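Local coordinates for protein oxygen-independent coproporphyrinogen III oxidase (Escherichia coli, PDB 1OLT) that catalyses the anaerobic, radical S-adenosylmethionine-dependent oxidative decarboxylation of two propionate groups of coproporphyrinogen III, giving protoporphyrinogen IX in heme biosynthesis, at residues G112-Y117 with E145-E150; I59-K64 with I74-Q79; L383-I388 with K421-T426; K375-N380 with N435-F440. All coordinates share one frame; numbering follows the deposited sequence.

Contact 1: G112-Y117 with E145-E150; sequences GGTPTY and EVDPRE. With SAM (S-adenosylmethionine), chain C; SAM (S-adenosylmethionine), chain D; SF4 (iron/sulfur cluster), chain B.
Gly112 and Glu145 grip the ribose O3' of the chain D S-adenosylmethionine from the two segments: Gly112 N donates to O3' at 3.2 Å, and O3' donates to Glu145 OE2 at 2.6 Å. The ribose O2' donates to Gly112 O, and His109 is a second partner of OE2. After Gly112 comes a cis peptide bond; Gly113 and Thr114 then line the chain C S-adenosylmethionine, in a position consistent with the GGE motif of other radical SAM enzymes. Gly113 O comes within 2.9 Å of its amino N, which with O chelates FE3 of the cluster. Thr114 OG1, anti to the carbonyl carbon (chi1 -60°), faces the same N and cluster sulfide S2, while its CG2 packs on Asp147 CB at 3.6 Å. One water links OG1 to Asp147 OD2. Thr116 OG1 takes the crowded position between backbone N and carbonyl carbon (chi1 52°), where it accepts a weak bond from Asp147 N; a second water joins this hydroxyl to Asp147 O. The Pro115 ring lies against Glu145 O, its CD 3.4 Å away. Arg149 grips Asp147 OD1 side-on, NE at 2.9 Å on the syn lone pair and NH2 from above the carboxylate plane. The guanidinium edge also approaches S2, with NH2 3.6 Å from it. Positive charge here, with Arg184 also near, would be expected to favour the reduced cluster, an effect the carboxylate probably tempers.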
# COMPACT_ATOMS: atom_id res chain seq x y z
N GLY A 112 -3.95 -2.71 -8.47
CA GLY A 112 -5.27 -2.56 -9.08
C GLY A 112 -6.39 -2.55 -8.05
O GLY A 112 -6.19 -2.01 -6.94
N GLY A 113 -7.57 -3.15 -8.37
CA GLY A 113 -7.82 -3.93 -9.52
C GLY A 113 -7.08 -5.21 -9.45
O GLY A 113 -6.44 -5.53 -8.45
N THR A 114 -7.11 -5.97 -10.56
CA THR A 114 -6.51 -7.26 -10.63
C THR A 114 -5.50 -7.32 -11.75
O THR A 114 -5.86 -7.53 -12.93
CB THR A 114 -7.58 -8.32 -10.85
OG1 THR A 114 -8.55 -8.36 -9.82
CG2 THR A 114 -6.93 -9.70 -10.78
N PRO A 115 -4.21 -7.12 -11.46
CA PRO A 115 -3.19 -7.22 -12.51
C PRO A 115 -3.21 -8.50 -13.32
O PRO A 115 -2.95 -8.40 -14.52
CB PRO A 115 -1.87 -7.08 -11.73
CG PRO A 115 -2.26 -6.17 -10.56
CD PRO A 115 -3.65 -6.61 -10.20
N THR A 116 -3.53 -9.63 -12.69
CA THR A 116 -3.65 -10.90 -13.36
C THR A 116 -4.94 -11.12 -14.16
O THR A 116 -5.16 -12.23 -14.68
CB THR A 116 -3.36 -12.07 -12.41
OG1 THR A 116 -4.14 -12.03 -11.20
CG2 THR A 116 -1.95 -12.01 -12.01
N TYR A 117 -5.75 -10.08 -14.26
CA TYR A 117 -6.77 -10.01 -15.29
C TYR A 117 -6.13 -10.08 -16.69
O TYR A 117 -6.74 -10.61 -17.65
CB TYR A 117 -7.54 -8.71 -15.16
CG TYR A 117 -8.78 -8.61 -16.04
CD1 TYR A 117 -8.71 -8.22 -17.40
CD2 TYR A 117 -10.05 -8.85 -15.49
CE1 TYR A 117 -9.89 -8.12 -18.19
CE2 TYR A 117 -11.21 -8.77 -16.26
CZ TYR A 117 -11.13 -8.40 -17.62
OH TYR A 117 -12.29 -8.31 -18.34
N GLU A 145 0.17 -8.01 -7.80
CA GLU A 145 -0.95 -8.55 -7.04
C GLU A 145 -1.79 -9.51 -7.83
O GLU A 145 -2.01 -9.32 -9.03
CB GLU A 145 -1.79 -7.40 -6.51
CG GLU A 145 -0.93 -6.34 -5.80
CD GLU A 145 -1.70 -5.29 -5.08
OE1 GLU A 145 -2.64 -5.69 -4.31
OE2 GLU A 145 -1.36 -4.07 -5.26
N VAL A 146 -2.28 -10.54 -7.16
CA VAL A 146 -2.85 -11.71 -7.83
C VAL A 146 -4.15 -12.07 -7.14
O VAL A 146 -4.17 -12.26 -5.95
CB VAL A 146 -1.90 -12.94 -7.74
CG1 VAL A 146 -2.55 -14.14 -8.43
CG2 VAL A 146 -0.58 -12.65 -8.41
N ASP A 147 -5.22 -12.18 -7.90
CA ASP A 147 -6.49 -12.74 -7.40
C ASP A 147 -6.45 -14.27 -7.66
O ASP A 147 -6.27 -14.71 -8.80
CB ASP A 147 -7.61 -12.10 -8.22
CG ASP A 147 -8.99 -12.66 -7.94
OD1 ASP A 147 -9.24 -13.25 -6.86
OD2 ASP A 147 -9.92 -12.48 -8.77
N PRO A 148 -6.62 -15.10 -6.63
CA PRO A 148 -6.47 -16.56 -6.81
C PRO A 148 -7.79 -17.23 -7.33
O PRO A 148 -8.29 -18.26 -6.72
CB PRO A 148 -6.16 -17.03 -5.42
CG PRO A 148 -7.07 -16.07 -4.55
CD PRO A 148 -6.89 -14.74 -5.24
N ARG A 149 -8.39 -16.64 -8.33
CA ARG A 149 -9.61 -17.12 -9.00
C ARG A 149 -9.41 -16.91 -10.48
O ARG A 149 -8.69 -16.01 -10.88
CB ARG A 149 -10.82 -16.34 -8.56
CG ARG A 149 -11.22 -16.59 -7.17
CD ARG A 149 -12.37 -15.68 -6.72
NE ARG A 149 -11.92 -14.28 -6.61
CZ ARG A 149 -12.70 -13.23 -6.58
NH1 ARG A 149 -14.03 -13.37 -6.59
NH2 ARG A 149 -12.17 -12.01 -6.47
N GLU A 150 -9.99 -17.78 -11.28
CA GLU A 150 -9.94 -17.68 -12.77
C GLU A 150 -8.50 -17.47 -13.28
O GLU A 150 -8.17 -16.56 -14.09
CB GLU A 150 -10.93 -16.62 -13.22
CG GLU A 150 -12.36 -16.98 -12.81
CD GLU A 150 -13.41 -15.97 -13.33
OE1 GLU A 150 -13.22 -15.48 -14.44
OE2 GLU A 150 -14.39 -15.62 -12.59
N SAM C . -7.49 -7.81 -7.00
CA SAM C . -6.70 -8.76 -6.24
C SAM C . -7.49 -9.55 -5.19
O SAM C . -8.61 -9.09 -4.79
OXT SAM C . -7.00 -10.61 -4.87
CB SAM C . -5.61 -7.94 -5.53
CG SAM C . -5.85 -7.30 -4.18
SD SAM C . -6.95 -5.91 -4.16
CE SAM C . -6.29 -4.77 -5.38
C5' SAM C . -6.25 -4.92 -2.74
C4' SAM C . -6.69 -5.25 -1.27
O4' SAM C . -7.46 -4.23 -0.65
C3' SAM C . -7.60 -6.46 -1.17
O3' SAM C . -6.93 -7.71 -1.37
C2' SAM C . -8.28 -6.27 0.19
O2' SAM C . -7.58 -6.98 1.21
C1' SAM C . -8.14 -4.79 0.45
N9 SAM C . -9.41 -4.10 0.57
C8 SAM C . -10.23 -3.79 -0.49
N7 SAM C . -11.29 -3.13 -0.03
C5 SAM C . -11.15 -3.00 1.33
C6 SAM C . -11.94 -2.41 2.32
N6 SAM C . -13.09 -1.78 2.06
N1 SAM C . -11.50 -2.46 3.61
C2 SAM C . -10.30 -3.11 3.92
N3 SAM C . -9.52 -3.68 2.96
C4 SAM C . -9.96 -3.63 1.69
N SAM D . -5.97 0.85 -0.37
CA SAM D . -6.41 -0.36 0.35
C SAM D . -7.27 -0.00 1.58
O SAM D . -8.44 -0.41 1.75
OXT SAM D . -6.87 0.75 2.50
CB SAM D . -5.18 -1.22 0.75
CG SAM D . -4.40 -1.87 -0.44
SD SAM D . -2.78 -1.12 -0.80
CE SAM D . -1.64 -2.25 0.07
C5' SAM D . -2.28 -1.46 -2.53
C4' SAM D . -3.24 -0.82 -3.52
O4' SAM D . -3.08 0.58 -3.39
C3' SAM D . -2.92 -1.12 -4.99
O3' SAM D . -3.35 -2.42 -5.37
C2' SAM D . -3.60 0.05 -5.64
O2' SAM D . -4.99 -0.13 -5.63
C1' SAM D . -3.24 1.20 -4.68
N9 SAM D . -1.99 1.85 -5.03
C8 SAM D . -0.74 1.47 -4.70
N7 SAM D . 0.16 2.37 -5.27
C5 SAM D . -0.52 3.28 -5.92
C6 SAM D . -0.14 4.36 -6.66
N6 SAM D . 1.12 4.74 -6.80
N1 SAM D . -1.12 5.09 -7.23
C2 SAM D . -2.42 4.76 -7.09
N3 SAM D . -2.81 3.69 -6.40
C4 SAM D . -1.87 2.96 -5.81
FE1 SF4 B . -11.17 -6.63 -7.62
FE2 SF4 B . -11.35 -5.52 -5.21
FE3 SF4 B . -9.68 -7.38 -5.77
FE4 SF4 B . -12.00 -7.84 -5.61
S1 SF4 B . -10.78 -7.16 -3.80
S2 SF4 B . -10.76 -8.79 -7.20
S3 SF4 B . -12.97 -6.23 -6.56
S4 SF4 B . -9.72 -5.36 -6.55
O HOH W 1 -10.45 -10.31 -10.56
O HOH W 2 -6.21 -13.43 -11.29
O HOH W 3 -7.09 -14.13 -14.10

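Contact 2: I59-K64 with I74-Q79; sequences IPFCHK and IVTRQQ. With SF4 (iron/sulfur cluster), chain B.
The first cysteine of the radical SAM CxxxCxxC motif, Cys62, stands at the end of strand 53-62, where Phe61 and Cys62 pair in parallel with Ile74 and Val75 of a short edge strand. Ile74 N donates to Pro60 O at 2.9 Å, and Ile74 O accepts from Cys62 N, both donors lying well above the carbonyl planes. Thr76 N meets Cys62 O almost head-on (C=O...N 174°). Cys62 is thus held through both its N and its O; with SG anti to its carbonyl carbon (chi1 -56°), the sulfur binds FE1 at 2.3 Å. The cluster loop, which brings Cys66 and Cys69 to the same cluster, spans the gap between these paired strands. Phe61 and Ile74 share the sheet face away from the Cys62 side chain. Phe61 CD1 touches Thr76 CG2 at 3.8 Å, while Pro60 CG sits over the centre of the Phe61 ring and Pro60 CB meets Ile74 CD1. Val75 CG2 rests 3.7 Å from Lys64 O. Arg77 lays one face of its guanidinium over His63 O, with NH1 3.5 Å from His63 CB; a water joins NH1 to His63 ND1, and Glu150 forms a salt bridge with NH1.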
# COMPACT_ATOMS: atom_id res chain seq x y z
N ILE A 59 -3.71 -1.44 -12.91
CA ILE A 59 -4.48 -2.28 -13.81
C ILE A 59 -5.87 -2.40 -13.18
O ILE A 59 -6.02 -3.07 -12.14
CB ILE A 59 -3.84 -3.68 -14.00
CG1 ILE A 59 -2.40 -3.70 -14.51
CG2 ILE A 59 -4.70 -4.51 -14.98
CD1 ILE A 59 -2.21 -3.04 -15.81
N PRO A 60 -6.88 -1.71 -13.70
CA PRO A 60 -8.10 -1.60 -12.92
C PRO A 60 -9.08 -2.76 -13.00
O PRO A 60 -9.94 -2.84 -12.12
CB PRO A 60 -8.75 -0.33 -13.48
CG PRO A 60 -8.33 -0.31 -14.98
CD PRO A 60 -6.93 -0.86 -14.92
N PHE A 61 -8.94 -3.66 -13.95
CA PHE A 61 -9.98 -4.60 -14.24
C PHE A 61 -10.03 -5.78 -13.25
O PHE A 61 -8.99 -6.31 -12.85
CB PHE A 61 -9.83 -5.07 -15.73
CG PHE A 61 -9.83 -3.96 -16.70
CD1 PHE A 61 -10.93 -3.20 -16.90
CD2 PHE A 61 -8.66 -3.64 -17.38
CE1 PHE A 61 -10.88 -2.11 -17.78
CE2 PHE A 61 -8.63 -2.58 -18.24
CZ PHE A 61 -9.73 -1.86 -18.46
N CYS A 62 -11.25 -6.17 -12.91
CA CYS A 62 -11.51 -7.39 -12.14
C CYS A 62 -12.59 -8.23 -12.83
O CYS A 62 -13.46 -7.72 -13.51
CB CYS A 62 -11.94 -7.05 -10.72
SG CYS A 62 -10.79 -6.02 -9.82
N HIS A 63 -12.54 -9.54 -12.61
CA HIS A 63 -13.51 -10.48 -13.21
C HIS A 63 -14.92 -10.35 -12.58
O HIS A 63 -15.92 -10.49 -13.26
CB HIS A 63 -13.03 -11.94 -13.04
CG HIS A 63 -11.77 -12.21 -13.79
ND1 HIS A 63 -11.62 -11.93 -15.13
CD2 HIS A 63 -10.64 -12.84 -13.42
CE1 HIS A 63 -10.42 -12.30 -15.53
NE2 HIS A 63 -9.79 -12.84 -14.51
N LYS A 64 -14.95 -10.05 -11.26
CA LYS A 64 -16.15 -10.23 -10.46
C LYS A 64 -16.22 -9.19 -9.29
O LYS A 64 -15.18 -8.75 -8.79
CB LYS A 64 -16.14 -11.66 -9.92
CG LYS A 64 -17.51 -12.10 -9.39
CD LYS A 64 -17.55 -13.54 -8.79
CE LYS A 64 -17.19 -14.68 -9.84
NZ LYS A 64 -17.25 -16.05 -9.12
N ILE A 74 -12.56 -1.71 -11.93
CA ILE A 74 -13.67 -1.82 -12.89
C ILE A 74 -13.93 -3.30 -13.11
O ILE A 74 -13.08 -3.99 -13.65
CB ILE A 74 -13.25 -1.19 -14.25
CG1 ILE A 74 -12.96 0.36 -14.05
CG2 ILE A 74 -14.37 -1.42 -15.33
CD1 ILE A 74 -12.19 1.00 -15.20
N VAL A 75 -15.09 -3.79 -12.73
CA VAL A 75 -15.46 -5.15 -12.89
C VAL A 75 -16.05 -5.27 -14.30
O VAL A 75 -16.94 -4.55 -14.65
CB VAL A 75 -16.56 -5.56 -11.87
CG1 VAL A 75 -17.08 -6.97 -12.20
CG2 VAL A 75 -16.02 -5.54 -10.46
N THR A 76 -15.52 -6.17 -15.11
CA THR A 76 -16.02 -6.37 -16.44
C THR A 76 -15.63 -7.74 -16.97
O THR A 76 -14.56 -8.24 -16.71
CB THR A 76 -15.56 -5.27 -17.39
OG1 THR A 76 -16.03 -5.51 -18.73
CG2 THR A 76 -14.06 -5.26 -17.54
N ARG A 77 -16.55 -8.32 -17.73
CA ARG A 77 -16.28 -9.52 -18.47
C ARG A 77 -15.82 -9.25 -19.91
O ARG A 77 -15.51 -10.18 -20.66
CB ARG A 77 -17.56 -10.38 -18.46
CG ARG A 77 -17.90 -10.97 -17.03
CD ARG A 77 -16.70 -11.75 -16.44
NE ARG A 77 -17.06 -12.61 -15.35
CZ ARG A 77 -16.22 -13.48 -14.81
NH1 ARG A 77 -15.03 -13.66 -15.36
NH2 ARG A 77 -16.57 -14.21 -13.79
N GLN A 78 -15.84 -7.97 -20.32
CA GLN A 78 -15.39 -7.58 -21.66
C GLN A 78 -13.87 -7.52 -21.67
O GLN A 78 -13.29 -6.48 -21.49
CB GLN A 78 -16.01 -6.26 -22.04
CG GLN A 78 -17.48 -6.35 -22.15
CD GLN A 78 -18.07 -5.11 -22.80
OE1 GLN A 78 -18.01 -4.95 -24.03
NE2 GLN A 78 -18.56 -4.23 -22.00
N GLN A 79 -13.25 -8.67 -21.83
CA GLN A 79 -11.81 -8.82 -21.66
C GLN A 79 -10.98 -7.98 -22.64
O GLN A 79 -9.85 -7.57 -22.29
CB GLN A 79 -11.38 -10.29 -21.76
CG GLN A 79 -10.15 -10.69 -20.74
CD GLN A 79 -8.73 -10.33 -21.30
OE1 GLN A 79 -8.61 -10.16 -22.54
NE2 GLN A 79 -7.64 -10.21 -20.36
FE1 SF4 B . -11.17 -6.63 -7.62
FE2 SF4 B . -11.35 -5.52 -5.21
FE3 SF4 B . -9.68 -7.38 -5.77
FE4 SF4 B . -12.00 -7.84 -5.61
S1 SF4 B . -10.78 -7.16 -3.80
S2 SF4 B . -10.76 -8.79 -7.20
S3 SF4 B . -12.97 -6.23 -6.56
S4 SF4 B . -9.72 -5.36 -6.55
O HOH W 4 -13.46 -12.37 -17.79

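Contact 3: L383-I388 with K421-T426; sequences LDYSPI and KGIQVT. Unlike the reference sequence in segment 383-388: Ser386 (reference Ala).
Gly422 lies flat against the Tyr385 ring, its CA 3.6 Å from the ring centroid and only 4° off the normal, a CH-pi contact at the tight side of this strand pair. The pair belongs to the C-terminal domain of HemN, whose helices and small antiparallel sheet in strand order 1-3-2 are consistent with a winged-helix plan: strand 382-384 adds to strand 422-425, the second strand of the probable wing hairpin. Leu383 and Ile423 form the hydrogen-bonded pair. Leu383 N donates to Ile423 O at 2.9 Å and Ile423 N returns the bond to Leu383 O at 2.9 Å, each donor in the plane of the carbonyl it meets. Tyr385 N then donates to Lys421 O at 3.0 Å, carrying the pairing one residue past strand 382-384. On one face of the sheet, Leu383 and Ile423 lie side by side, CD2 to CD1 at 4.2 Å. Leu383 also packs on helix 365-380, and helix 401-412 supplies Leu404 to Tyr385 and Leu407 to Ile423, closing a buried apolar layer. Phe396 stacks on the tyrosine ring.

The other face of the sheet is loose. Asp384 pairs with Gly422 without hydrogen bonds; its CB points to this face, and the residue is exposed. Lys421, also exposed, gives the contact chiefly its carbonyl, and its CB points away from the partner segment. Back on the buried side, Tyr385 CG is anti to the carbonyl carbon (chi1 -68°), and the ring beyond it brings OH 3.4 Å from Ile423 CG1, with Ile423 CD1 near the ring edge at Tyr385 CE1, 3.8 Å away.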
# COMPACT_ATOMS: atom_id res chain seq x y z
N LEU A 383 11.47 9.01 16.76
CA LEU A 383 11.88 10.23 16.07
C LEU A 383 13.02 10.91 16.87
O LEU A 383 12.83 11.37 18.01
CB LEU A 383 10.71 11.19 15.94
CG LEU A 383 10.96 12.48 15.14
CD1 LEU A 383 11.23 12.23 13.65
CD2 LEU A 383 9.78 13.39 15.31
N ASP A 384 14.20 10.91 16.24
CA ASP A 384 15.37 11.60 16.72
C ASP A 384 15.27 13.06 16.27
O ASP A 384 15.22 13.32 15.06
CB ASP A 384 16.62 10.98 16.11
CG ASP A 384 17.01 9.67 16.77
OD1 ASP A 384 17.19 9.66 18.01
OD2 ASP A 384 17.19 8.60 16.12
N TYR A 385 15.22 14.03 17.21
CA TYR A 385 15.09 15.43 16.80
C TYR A 385 16.30 15.89 16.00
O TYR A 385 16.17 16.55 14.99
CB TYR A 385 14.90 16.38 17.99
CG TYR A 385 13.59 16.23 18.74
CD1 TYR A 385 12.48 15.63 18.15
CD2 TYR A 385 13.47 16.70 20.06
CE1 TYR A 385 11.31 15.48 18.83
CE2 TYR A 385 12.27 16.56 20.76
CZ TYR A 385 11.19 15.93 20.12
OH TYR A 385 9.99 15.77 20.76
N SER A 386 17.48 15.50 16.46
CA SER A 386 18.74 16.09 15.97
C SER A 386 18.89 16.10 14.41
O SER A 386 19.14 17.16 13.84
CB SER A 386 19.95 15.44 16.65
OG SER A 386 20.54 16.32 17.59
N PRO A 387 18.75 14.93 13.76
CA PRO A 387 18.77 14.85 12.28
C PRO A 387 17.79 15.80 11.54
O PRO A 387 18.17 16.41 10.54
CB PRO A 387 18.42 13.39 12.00
CG PRO A 387 18.93 12.65 13.24
CD PRO A 387 18.62 13.59 14.39
N ILE A 388 16.55 15.91 12.03
CA ILE A 388 15.59 16.85 11.44
C ILE A 388 16.08 18.31 11.63
O ILE A 388 16.06 19.11 10.69
CB ILE A 388 14.16 16.57 11.98
CG1 ILE A 388 13.65 15.30 11.30
CG2 ILE A 388 13.22 17.74 11.70
CD1 ILE A 388 12.32 14.87 11.71
N LYS A 421 15.35 15.51 23.49
CA LYS A 421 16.09 14.92 22.35
C LYS A 421 15.27 14.14 21.25
O LYS A 421 15.75 13.97 20.14
CB LYS A 421 17.24 14.04 22.86
CG LYS A 421 16.83 12.67 23.43
CD LYS A 421 17.98 11.63 23.22
CE LYS A 421 17.94 10.46 24.22
NZ LYS A 421 19.17 10.42 25.05
N GLY A 422 14.06 13.69 21.58
CA GLY A 422 13.26 12.86 20.68
C GLY A 422 11.95 12.30 21.24
O GLY A 422 11.50 12.64 22.33
N ILE A 423 11.31 11.43 20.44
CA ILE A 423 10.09 10.73 20.81
C ILE A 423 10.29 9.24 20.56
O ILE A 423 10.84 8.84 19.55
CB ILE A 423 8.91 11.25 19.98
CG1 ILE A 423 8.64 12.71 20.28
CG2 ILE A 423 7.63 10.44 20.25
CD1 ILE A 423 8.06 13.44 19.09
N GLN A 424 9.86 8.43 21.53
CA GLN A 424 9.80 6.99 21.39
C GLN A 424 8.33 6.58 21.50
O GLN A 424 7.65 6.94 22.47
CB GLN A 424 10.67 6.32 22.46
CG GLN A 424 10.62 4.81 22.50
CD GLN A 424 11.14 4.16 21.22
OE1 GLN A 424 12.34 4.13 20.99
NE2 GLN A 424 10.22 3.64 20.40
N VAL A 425 7.82 5.86 20.51
CA VAL A 425 6.48 5.26 20.62
C VAL A 425 6.66 4.01 21.48
O VAL A 425 7.59 3.23 21.28
CB VAL A 425 5.86 4.93 19.25
CG1 VAL A 425 4.42 4.41 19.42
CG2 VAL A 425 5.89 6.16 18.36
N THR A 426 5.80 3.87 22.48
CA THR A 426 5.91 2.79 23.43
C THR A 426 5.21 1.57 22.91
O THR A 426 4.48 1.63 21.92
CB THR A 426 5.23 3.18 24.77
OG1 THR A 426 3.83 3.41 24.53
CG2 THR A 426 5.78 4.49 25.33

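Contact 4: K375-N380 with N435-F440; sequences KSLICN and NICMCF
Leu377 has CG anti to its carbonyl carbon (chi1 -75°) and CD1 extended away from CA (chi2 172°), which carries that methyl across to Ile436 and Phe440; Cys437 SG, likewise anti to its carbonyl carbon (chi1 -68°), is directed back at Leu377 and Ile378. The contact is helix-to-helix packing in the C-terminal, winged-helix-like part of HemN. It joins the C-terminal turns of helix 365-380, the first helix of that unit, to helix 433-438, which follows its last strand. All five touching residues are buried, and the contact is wholly apolar. The backbones come closest at Leu377 and Cys437, CA to CA 7.0 Å, with the thiol lying between them: SG lies 4.0 Å from Leu377 CB. The CB of Ile378 points to the side, but its CG1 and CD1 reach Cys437 SG, CD1 at 3.4 Å in the conformer given; a second is also modelled, and the short distance is doubtful. Cys439 N bonds to Ile436 O and Phe440 N to Cys437 O, the latter at 3.0 Å. Cys437 and Phe440, three residues apart, both direct CB toward helix 365-380. Phe400 meets the Phe440 ring edge-to-face, and Phe440 O is hydrogen-bonded to Arg370 of helix 365-380, a second tie between the same two parts of the chain. Leu410 of helix 401-412 packs on Ile436. Leu377 crosses both Ile436 and Phe440 at about a right angle, and its CD1 serves both, 4.1 Å from Ile436 CG2 and 4.1 Å from Phe440 CE2.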
# COMPACT_ATOMS: atom_id res chain seq x y z
N LYS A 375 6.72 9.97 8.45
CA LYS A 375 7.31 8.73 7.89
C LYS A 375 8.17 8.03 8.91
O LYS A 375 8.05 6.83 9.07
CB LYS A 375 8.19 8.99 6.65
CG LYS A 375 7.45 9.18 5.38
CD LYS A 375 8.39 9.51 4.14
CE LYS A 375 9.57 8.51 3.94
NZ LYS A 375 10.65 8.72 4.99
N SER A 376 9.05 8.77 9.57
CA SER A 376 9.85 8.22 10.68
C SER A 376 9.03 7.57 11.81
O SER A 376 9.40 6.54 12.31
CB SER A 376 10.75 9.30 11.29
OG SER A 376 11.45 8.77 12.42
N LEU A 377 7.92 8.18 12.21
CA LEU A 377 7.12 7.66 13.31
C LEU A 377 6.38 6.40 12.89
O LEU A 377 6.30 5.43 13.61
CB LEU A 377 6.11 8.74 13.77
CG LEU A 377 6.69 9.91 14.62
CD1 LEU A 377 5.65 11.01 14.86
CD2 LEU A 377 7.23 9.41 15.91
N ILE A 378 5.84 6.43 11.68
CA ILE A 378 5.03 5.33 11.12
C ILE A 378 5.87 4.09 10.86
O ILE A 378 5.43 2.98 11.15
CB ILE A 378 4.38 5.78 9.82
CG1 ILE A 378 3.31 6.84 10.11
CG2 ILE A 378 3.82 4.58 9.02
CD1 ILE A 378 2.02 6.28 10.69
N CYS A 379 7.09 4.29 10.35
CA CYS A 379 7.96 3.19 9.93
C CYS A 379 8.87 2.67 11.03
O CYS A 379 9.06 1.48 11.13
CB CYS A 379 8.85 3.62 8.79
SG CYS A 379 8.00 4.04 7.29
N ASN A 380 9.47 3.59 11.81
CA ASN A 380 10.46 3.25 12.85
C ASN A 380 9.98 3.36 14.30
O ASN A 380 10.68 2.98 15.23
CB ASN A 380 11.71 4.09 12.63
CG ASN A 380 12.36 3.76 11.29
OD1 ASN A 380 12.63 2.61 11.00
ND2 ASN A 380 12.56 4.78 10.46
N ASN A 435 -2.95 8.24 15.76
CA ASN A 435 -3.20 9.27 16.78
C ASN A 435 -1.98 10.14 16.99
O ASN A 435 -2.08 11.36 16.97
CB ASN A 435 -3.62 8.66 18.13
CG ASN A 435 -4.78 7.66 18.01
OD1 ASN A 435 -4.56 6.47 17.77
ND2 ASN A 435 -6.00 8.14 18.20
N ILE A 436 -0.81 9.51 17.17
CA ILE A 436 0.43 10.24 17.41
C ILE A 436 0.80 11.13 16.21
O ILE A 436 1.16 12.31 16.37
CB ILE A 436 1.59 9.25 17.74
CG1 ILE A 436 1.35 8.56 19.10
CG2 ILE A 436 2.96 9.93 17.71
CD1 ILE A 436 2.07 7.22 19.25
N CYS A 437 0.73 10.56 15.01
CA CYS A 437 1.09 11.27 13.79
C CYS A 437 0.18 12.48 13.56
O CYS A 437 0.64 13.52 13.06
CB CYS A 437 1.03 10.35 12.55
SG CYS A 437 2.33 9.10 12.60
N MET A 438 -1.08 12.35 13.96
CA MET A 438 -2.08 13.40 13.81
C MET A 438 -1.70 14.70 14.55
O MET A 438 -2.17 15.78 14.17
CB MET A 438 -3.45 12.90 14.32
CG MET A 438 -4.67 13.51 13.62
SD MET A 438 -6.27 12.55 13.83
CE MET A 438 -5.92 11.46 15.29
N CYS A 439 -0.87 14.60 15.59
CA CYS A 439 -0.41 15.81 16.31
C CYS A 439 0.44 16.74 15.46
O CYS A 439 0.58 17.95 15.77
CB CYS A 439 0.37 15.44 17.57
SG CYS A 439 -0.66 14.52 18.71
N PHE A 440 1.00 16.17 14.39
CA PHE A 440 1.84 16.88 13.45
C PHE A 440 1.14 17.30 12.14
O PHE A 440 1.77 17.88 11.26
CB PHE A 440 3.09 16.05 13.16
CG PHE A 440 3.98 15.92 14.34
CD1 PHE A 440 4.93 16.91 14.63
CD2 PHE A 440 3.87 14.85 15.21
CE1 PHE A 440 5.76 16.81 15.74
CE2 PHE A 440 4.68 14.75 16.32
CZ PHE A 440 5.64 15.77 16.59

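Overall arrangement
From the N terminus, contact 2 closes first, tying strand 53-62 to the edge strand after the cluster loop. Contact 1 follows in series, joining the ends of neighbouring strands 105-112 and 140-146 of the same barrel sheet. The two touch: Tyr117 OH probably bonds to Thr76 O, and both contacts reach the iron-sulfur cluster. Contacts 3 and 4 lie on the opposite side of the chain's centre from contacts 1 and 2, with the centres of contacts 1 and 3 about 41 Å apart. Contact 4 closes the longer loop, from helix 365-380 to helix 433-438, and contact 3 nests inside it; Val425 on Ile436 joins this small sheet to the helices.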